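Local coordinates for protein decapping nuclease RAI1 (Candida albicans, PDB 5BUD) that removes NAD caps and other 5'-end structures from RNA as a divalent-metal-dependent hydrolase, and binds and stimulates the exoribonuclease RAT1, at residues Val158-Tyr161 with Asp162-Arg166; Val170-Lys173 with Phe174-Ile177. All coordinates share one frame; numbering follows the deposited sequence.

Interaction 1 (Val158-Tyr161 with Asp162-Arg166); sequences VERY and DYMKR. With nucleotides of chain C.
Arg160 reaches past Met164 and Tyr163, residues one turn further along the same helix, to grip the RNA backbone. Its polar contacts come first: NH1 donates to OP1 of U4 of chain C at 2.9 Å, nearly straight at 169°, and NH2 donates to O3' of U3 of chain C at 3.3 Å, both acceptors lying at the edge of the guanidinium. Two bonds thus fix its rotation. Packing holds the rest of the arm, which bends at chi2 (57°): Met164 CG lies over one guanidinium face, toward its rim, SD lies 3.8 Å from Arg160 NE, and Tyr163 CE2 comes within 3.5 Å of NH1. Beyond, Met164 CE meets O2 of U3 of chain C at 3.3 Å. Elsewhere on the helix a CH-pi contact places Lys165 CG over the Tyr161 ring, 4.3 Å from its centroid. Charge and water tie Asp162 to its neighbours: Arg166 NE forms a salt bridge with it through weak N-H bonds, and a water donates to both Asp162 OD2 and Glu159 O. Regular i to i+4 amide bonds underlie all of this. Helix 138-155 packs alongside: its Glu149 is hydrogen-bonded to Tyr161 OH and salt-bridged to Lys165 NZ, while its Met152 touches Met164.

Interaction 2 (Val170-Lys173 with Phe174-Ile177); sequences VGYK and FETI. With MN (manganese (II) ion), chain G; nucleotides of chain C.
Glu175 sits one turn beyond Gly171 and three residues beyond Tyr172, and its side chain shows how a helix delivers a metal ligand. CB starts 3.5 Å from Tyr172 O. With chi1 at -67° the chain turns back along the helix, bringing CG to 3.4 Å from Gly171 O, the carbonyl that also takes a weak bond from Glu175 N. From there the chain runs extended (chi2 174°), carrying CD away from the backbone and toward the RNA and metal. At the tip the two oxygens part company. OE1 binds a manganese ion at 2.2 Å, where four waters are also bound, and it lies near the plane of the Tyr172 ring, at its edge, 4.1 Å from CD1. OE2 instead faces the ribose side, 3.6 Å from C5' of U1 of chain C.

The arrangement is that of the PD-(D/E)XK nuclease fold, in which acidic residues gather around divalent metals. Asp226 and Leu246, both of which bind metal, lie close to the carboxylate, and another manganese ion stands about 4 Å from the Glu175 side chain.

Tyr172 runs beside Glu175, pointing the same way, with its ring turned 84° against the carboxylate. One ring face carries C4' of U1 of chain C, and OH comes within 2.9 Å of O4' while it also bonds Asn202. Gly171 lies against the sugar of U1, its CA 3.3 Å from O2' of U1 of chain C, and close to OP1 of the U2 phosphate.

On the flank away from the RNA, Thr176 OG1 bonds Tyr172 O at 3.0 Å, and Thr176 N reaches the same oxygen from the other face of the carbonyl plane. Lys173 crosses Ile177 at about a right angle, CE against CG2, before its NZ bonds Asn196 O.

Interactions 1 and 2 occupy successive parts of helix 158-178, their centres about 17 Å apart, with no touch between them except through the helix itself. What joins them is the pU5 RNA of chain C. Residues 170-177 receive its 5' end, U1 and the phosphate of U2, beside the metal site, whereas residues 158-166 hold the backbone further along, at U3 and U4. Arg160 CZ stands 22.9 Å from the manganese bound by Glu175, so interaction 1 grips the strand well away from the metal. The buried part of the helix supplies a metal ligand, Glu175, and the surface part supplies a cationic contact for the phosphodiester chain.

Interaction 1 (Val158-Tyr161 with Asp162-Arg166)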
loop_
_atom_site.group_PDB
_atom_site.type_symbol
_atom_site.label_atom_id
_atom_site.label_comp_id
_atom_site.label_asym_id
_atom_site.label_seq_id
_atom_site.Cartn_x
_atom_site.Cartn_y
_atom_site.Cartn_z
ATOM N N VAL A 158 22.312 -14.440 -15.629
ATOM C CA VAL A 158 22.020 -15.143 -14.381
ATOM C C VAL A 158 22.478 -14.353 -13.166
ATOM O O VAL A 158 21.816 -14.367 -12.129
ATOM C CB VAL A 158 22.622 -16.556 -14.339
ATOM C CG1 VAL A 158 21.996 -17.406 -15.445
ATOM C CG2 VAL A 158 24.138 -16.517 -14.461
ATOM N N GLU A 159 23.575 -13.626 -13.313
ATOM C CA GLU A 159 24.115 -12.806 -12.227
ATOM C C GLU A 159 23.154 -11.635 -11.862
ATOM O O GLU A 159 22.918 -11.348 -10.691
ATOM C CB GLU A 159 25.486 -12.235 -12.623
ATOM C CG GLU A 159 26.315 -13.060 -13.628
ATOM C CD GLU A 159 26.788 -14.366 -13.056
ATOM O OE1 GLU A 159 26.308 -14.740 -11.951
ATOM O OE2 GLU A 159 27.662 -14.993 -13.695
ATOM N N ARG A 160 22.628 -10.967 -12.880
ATOM C CA ARG A 160 21.799 -9.780 -12.697
ATOM C C ARG A 160 20.438 -10.187 -12.136
ATOM O O ARG A 160 19.884 -9.517 -11.253
ATOM C CB ARG A 160 21.685 -9.024 -14.031
ATOM C CG ARG A 160 20.756 -7.809 -14.072
ATOM C CD ARG A 160 21.102 -6.739 -13.046
ATOM N NE ARG A 160 20.128 -5.643 -13.043
ATOM C CZ ARG A 160 20.170 -4.580 -12.239
ATOM N NH1 ARG A 160 21.149 -4.430 -11.351
ATOM N NH2 ARG A 160 19.226 -3.644 -12.333
ATOM N N TYR A 161 19.928 -11.321 -12.610
ATOM C CA TYR A 161 18.674 -11.858 -12.130
ATOM C C TYR A 161 18.775 -12.243 -10.662
ATOM O O TYR A 161 17.897 -11.878 -9.882
ATOM C CB TYR A 161 18.231 -13.048 -12.994
ATOM C CG TYR A 161 16.971 -13.729 -12.510
ATOM C CD1 TYR A 161 15.716 -13.196 -12.784
ATOM C CD2 TYR A 161 17.039 -14.913 -11.790
ATOM C CE1 TYR A 161 14.563 -13.824 -12.347
ATOM C CE2 TYR A 161 15.898 -15.549 -11.347
ATOM C CZ TYR A 161 14.662 -14.999 -11.633
ATOM O OH TYR A 161 13.536 -15.636 -11.182
ATOM N N ASP A 162 19.838 -12.963 -10.279
ATOM C CA ASP A 162 20.084 -13.311 -8.876
ATOM C C ASP A 162 20.209 -12.048 -8.011
ATOM O O ASP A 162 19.682 -11.983 -6.905
ATOM C CB ASP A 162 21.378 -14.135 -8.759
ATOM C CG ASP A 162 21.805 -14.371 -7.331
ATOM O OD1 ASP A 162 21.086 -15.060 -6.591
ATOM O OD2 ASP A 162 22.890 -13.889 -6.940
ATOM N N TYR A 163 20.940 -11.060 -8.512
ATOM C CA TYR A 163 21.090 -9.792 -7.815
ATOM C C TYR A 163 19.706 -9.171 -7.575
ATOM O O TYR A 163 19.382 -8.784 -6.471
ATOM C CB TYR A 163 21.996 -8.854 -8.617
ATOM C CG TYR A 163 22.185 -7.471 -8.033
ATOM C CD1 TYR A 163 23.130 -7.235 -7.034
ATOM C CD2 TYR A 163 21.465 -6.397 -8.518
ATOM C CE1 TYR A 163 23.306 -5.973 -6.504
ATOM C CE2 TYR A 163 21.636 -5.123 -7.994
ATOM C CZ TYR A 163 22.559 -4.921 -6.990
ATOM O OH TYR A 163 22.745 -3.666 -6.487
ATOM N N MET A 164 18.890 -9.106 -8.607
ATOM C CA MET A 164 17.533 -8.529 -8.474
ATOM C C MET A 164 16.674 -9.261 -7.458
ATOM O O MET A 164 16.001 -8.630 -6.657
ATOM C CB MET A 164 16.834 -8.438 -9.836
ATOM C CG MET A 164 17.407 -7.329 -10.716
ATOM S SD MET A 164 16.794 -7.341 -12.417
ATOM C CE MET A 164 15.453 -6.172 -12.267
ATOM N N LYS A 165 16.717 -10.592 -7.454
ATOM C CA LYS A 165 16.066 -11.365 -6.392
ATOM C C LYS A 165 16.629 -11.089 -4.992
ATOM O O LYS A 165 15.898 -11.038 -4.023
ATOM C CB LYS A 165 16.133 -12.871 -6.687
ATOM C CG LYS A 165 15.376 -13.292 -7.932
ATOM C CD LYS A 165 13.918 -12.877 -7.842
ATOM C CE LYS A 165 13.051 -13.590 -8.863
ATOM N NZ LYS A 165 11.597 -13.330 -8.634
ATOM N N ARG A 166 17.934 -10.890 -4.880
ATOM C CA ARG A 166 18.503 -10.486 -3.615
ATOM C C ARG A 166 18.034 -9.097 -3.221
ATOM O O ARG A 166 17.829 -8.833 -2.045
ATOM C CB ARG A 166 20.034 -10.587 -3.670
ATOM C CG ARG A 166 20.489 -12.041 -3.630
ATOM C CD ARG A 166 21.940 -12.255 -4.035
ATOM N NE ARG A 166 22.239 -13.687 -3.898
ATOM C CZ ARG A 166 22.687 -14.290 -2.803
ATOM N NH1 ARG A 166 22.988 -13.619 -1.695
ATOM N NH2 ARG A 166 22.851 -15.612 -2.824
ATOM P P U C 3 15.520 -1.327 -5.641
ATOM O OP1 U C 3 16.831 -0.835 -5.184
ATOM O OP2 U C 3 14.397 -0.389 -5.835
ATOM O "O5'" U C 3 15.743 -2.128 -6.996
ATOM C "C5'" U C 3 16.848 -3.044 -7.128
ATOM C "C4'" U C 3 17.442 -2.952 -8.502
ATOM O "O4'" U C 3 16.525 -3.527 -9.468
ATOM C "C3'" U C 3 17.744 -1.539 -8.992
ATOM O "O3'" U C 3 18.918 -1.610 -9.774
ATOM C "C2'" U C 3 16.510 -1.189 -9.814
ATOM O "O2'" U C 3 16.744 -0.233 -10.830
ATOM C "C1'" U C 3 16.156 -2.547 -10.421
ATOM N N1 U C 3 14.728 -2.724 -10.719
ATOM C C2 U C 3 14.364 -2.946 -12.035
ATOM O O2 U C 3 15.167 -2.969 -12.951
ATOM N N3 U C 3 13.019 -3.129 -12.238
ATOM C C4 U C 3 12.021 -3.112 -11.287
ATOM O O4 U C 3 10.853 -3.296 -11.631
ATOM C C5 U C 3 12.478 -2.882 -9.949
ATOM C C6 U C 3 13.784 -2.705 -9.717
ATOM P P U C 4 20.308 -1.196 -9.166
ATOM O OP1 U C 4 21.376 -1.924 -9.900
ATOM O OP2 U C 4 20.222 -1.285 -7.697
ATOM O "O5'" U C 4 20.394 0.337 -9.580
ATOM C "C5'" U C 4 20.605 0.702 -10.954
ATOM C "C4'" U C 4 21.612 1.817 -11.014
ATOM O "O4'" U C 4 21.452 2.559 -12.251
ATOM C "C3'" U C 4 21.373 2.869 -9.953
ATOM O "O3'" U C 4 22.567 3.619 -9.810
ATOM C "C2'" U C 4 20.175 3.600 -10.549
ATOM O "O2'" U C 4 19.846 4.841 -9.956
ATOM C "C1'" U C 4 20.570 3.651 -12.033
ATOM N N1 U C 4 19.437 3.524 -12.965
ATOM C C2 U C 4 18.253 4.155 -12.631
ATOM O O2 U C 4 18.114 4.805 -11.609
ATOM N N3 U C 4 17.235 3.990 -13.537
ATOM C C4 U C 4 17.274 3.278 -14.716
ATOM O O4 U C 4 16.267 3.225 -15.425
ATOM C C5 U C 4 18.532 2.655 -14.993
ATOM C C6 U C 4 19.546 2.795 -14.130
HETATM O O HOH W 1 24.481 -12.139 -8.445
#

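Interaction 2 (Val170-Lys173 with Phe174-Ile177)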
loop_
_atom_site.group_PDB
_atom_site.type_symbol
_atom_site.label_atom_id
_atom_site.label_comp_id
_atom_site.label_asym_id
_atom_site.label_seq_id
_atom_site.Cartn_x
_atom_site.Cartn_y
_atom_site.Cartn_z
ATOM N N VAL A 170 16.421 -7.737 0.231
ATOM C CA VAL A 170 17.014 -6.624 0.967
ATOM C C VAL A 170 15.946 -5.819 1.681
ATOM O O VAL A 170 16.138 -5.415 2.817
ATOM C CB VAL A 170 17.859 -5.752 0.001
ATOM C CG1 VAL A 170 18.050 -4.329 0.508
ATOM C CG2 VAL A 170 19.222 -6.421 -0.247
ATOM N N GLY A 171 14.835 -5.536 1.001
ATOM C CA GLY A 171 13.745 -4.717 1.591
ATOM C C GLY A 171 13.240 -5.286 2.897
ATOM O O GLY A 171 12.982 -4.572 3.872
ATOM N N TYR A 172 13.027 -6.589 2.906
ATOM C CA TYR A 172 12.564 -7.285 4.119
ATOM C C TYR A 172 13.657 -7.419 5.159
ATOM O O TYR A 172 13.403 -7.321 6.345
ATOM C CB TYR A 172 12.057 -8.686 3.732
ATOM C CG TYR A 172 10.868 -8.661 2.813
ATOM C CD1 TYR A 172 9.662 -8.059 3.203
ATOM C CD2 TYR A 172 10.940 -9.233 1.566
ATOM C CE1 TYR A 172 8.575 -8.031 2.350
ATOM C CE2 TYR A 172 9.862 -9.226 0.713
ATOM C CZ TYR A 172 8.682 -8.624 1.107
ATOM O OH TYR A 172 7.637 -8.660 0.223
ATOM N N LYS A 173 14.897 -7.599 4.729
ATOM C CA LYS A 173 16.013 -7.682 5.683
ATOM C C LYS A 173 16.181 -6.363 6.424
ATOM O O LYS A 173 16.436 -6.322 7.637
ATOM C CB LYS A 173 17.314 -8.043 4.943
ATOM C CG LYS A 173 18.557 -8.137 5.832
ATOM C CD LYS A 173 18.569 -9.330 6.781
ATOM C CE LYS A 173 19.960 -9.482 7.399
ATOM N NZ LYS A 173 19.981 -10.539 8.451
ATOM N N PHE A 174 16.011 -5.258 5.699
ATOM C CA PHE A 174 16.116 -3.953 6.307
ATOM C C PHE A 174 15.063 -3.776 7.393
ATOM O O PHE A 174 15.377 -3.277 8.483
ATOM C CB PHE A 174 16.009 -2.845 5.229
ATOM C CG PHE A 174 16.118 -1.463 5.778
ATOM C CD1 PHE A 174 17.292 -1.030 6.384
ATOM C CD2 PHE A 174 15.056 -0.578 5.678
ATOM C CE1 PHE A 174 17.393 0.261 6.900
ATOM C CE2 PHE A 174 15.152 0.728 6.180
ATOM C CZ PHE A 174 16.317 1.136 6.811
ATOM N N GLU A 175 13.827 -4.199 7.108
ATOM C CA GLU A 175 12.779 -4.145 8.091
ATOM C C GLU A 175 13.153 -4.951 9.328
ATOM O O GLU A 175 12.883 -4.535 10.448
ATOM C CB GLU A 175 11.453 -4.701 7.556
ATOM C CG GLU A 175 10.785 -3.912 6.448
ATOM C CD GLU A 175 9.549 -4.645 5.912
ATOM O OE1 GLU A 175 9.161 -5.649 6.531
ATOM O OE2 GLU A 175 8.988 -4.269 4.877
ATOM N N THR A 176 13.768 -6.101 9.100
ATOM C CA THR A 176 14.157 -6.998 10.182
ATOM C C THR A 176 15.254 -6.384 11.048
ATOM O O THR A 176 15.144 -6.424 12.250
ATOM C CB THR A 176 14.591 -8.369 9.609
ATOM O OG1 THR A 176 13.501 -8.915 8.850
ATOM C CG2 THR A 176 14.969 -9.327 10.711
ATOM N N ILE A 177 16.283 -5.793 10.440
ATOM C CA ILE A 177 17.409 -5.248 11.221
ATOM C C ILE A 177 17.169 -3.838 11.780
ATOM O O ILE A 177 17.874 -3.421 12.692
ATOM C CB ILE A 177 18.767 -5.411 10.500
ATOM C CG1 ILE A 177 18.845 -4.648 9.165
ATOM C CG2 ILE A 177 19.001 -6.882 10.220
ATOM C CD1 ILE A 177 19.153 -3.176 9.288
HETATM MN MN MN G . 7.109 -6.463 6.528
ATOM O OP3 U C 1 5.853 -1.438 0.173
ATOM P P U C 1 6.949 -1.778 1.122
ATOM O OP1 U C 1 8.085 -0.810 1.046
ATOM O OP2 U C 1 6.424 -2.084 2.499
ATOM O "O5'" U C 1 7.475 -3.170 0.528
ATOM C "C5'" U C 1 8.196 -4.070 1.383
ATOM C "C4'" U C 1 9.253 -4.838 0.620
ATOM O "O4'" U C 1 8.630 -5.911 -0.130
ATOM C "C3'" U C 1 10.068 -4.084 -0.425
ATOM O "O3'" U C 1 11.109 -3.330 0.189
ATOM C "C2'" U C 1 10.612 -5.250 -1.243
ATOM O "O2'" U C 1 11.623 -5.970 -0.575
ATOM C "C1'" U C 1 9.391 -6.173 -1.292
ATOM N N1 U C 1 8.541 -5.970 -2.475
ATOM C C2 U C 1 8.953 -6.575 -3.643
ATOM O O2 U C 1 9.954 -7.259 -3.711
ATOM N N3 U C 1 8.127 -6.375 -4.719
ATOM C C4 U C 1 6.966 -5.632 -4.753
ATOM O O4 U C 1 6.335 -5.546 -5.806
ATOM C C5 U C 1 6.613 -5.022 -3.508
ATOM C C6 U C 1 7.398 -5.201 -2.439
ATOM P P U C 2 11.784 -2.046 -0.540
ATOM O OP1 U C 2 12.908 -1.583 0.326
ATOM O OP2 U C 2 10.708 -1.088 -0.883
ATOM O "O5'" U C 2 12.317 -2.596 -1.934
ATOM C "C5'" U C 2 13.479 -3.433 -2.061
ATOM C "C4'" U C 2 13.599 -3.975 -3.474
ATOM O "O4'" U C 2 12.413 -4.730 -3.846
ATOM C "C3'" U C 2 13.740 -2.964 -4.602
ATOM O "O3'" U C 2 15.070 -2.464 -4.612
ATOM C "C2'" U C 2 13.381 -3.834 -5.798
ATOM O "O2'" U C 2 14.389 -4.779 -6.108
ATOM C "C1'" U C 2 12.192 -4.611 -5.240
ATOM N N1 U C 2 10.883 -3.976 -5.468
ATOM C C2 U C 2 10.293 -4.166 -6.708
ATOM O O2 U C 2 10.816 -4.815 -7.599
ATOM N N3 U C 2 9.077 -3.548 -6.869
ATOM C C4 U C 2 8.400 -2.783 -5.940
ATOM O O4 U C 2 7.302 -2.312 -6.230
ATOM C C5 U C 2 9.068 -2.645 -4.681
ATOM C C6 U C 2 10.254 -3.237 -4.491
HETATM O O HOH W 2 7.252 -7.134 8.820
HETATM O O HOH W 3 4.984 -7.487 6.055
HETATM O O HOH W 4 6.037 -4.451 7.273
HETATM O O HOH W 5 8.351 -8.338 6.213
#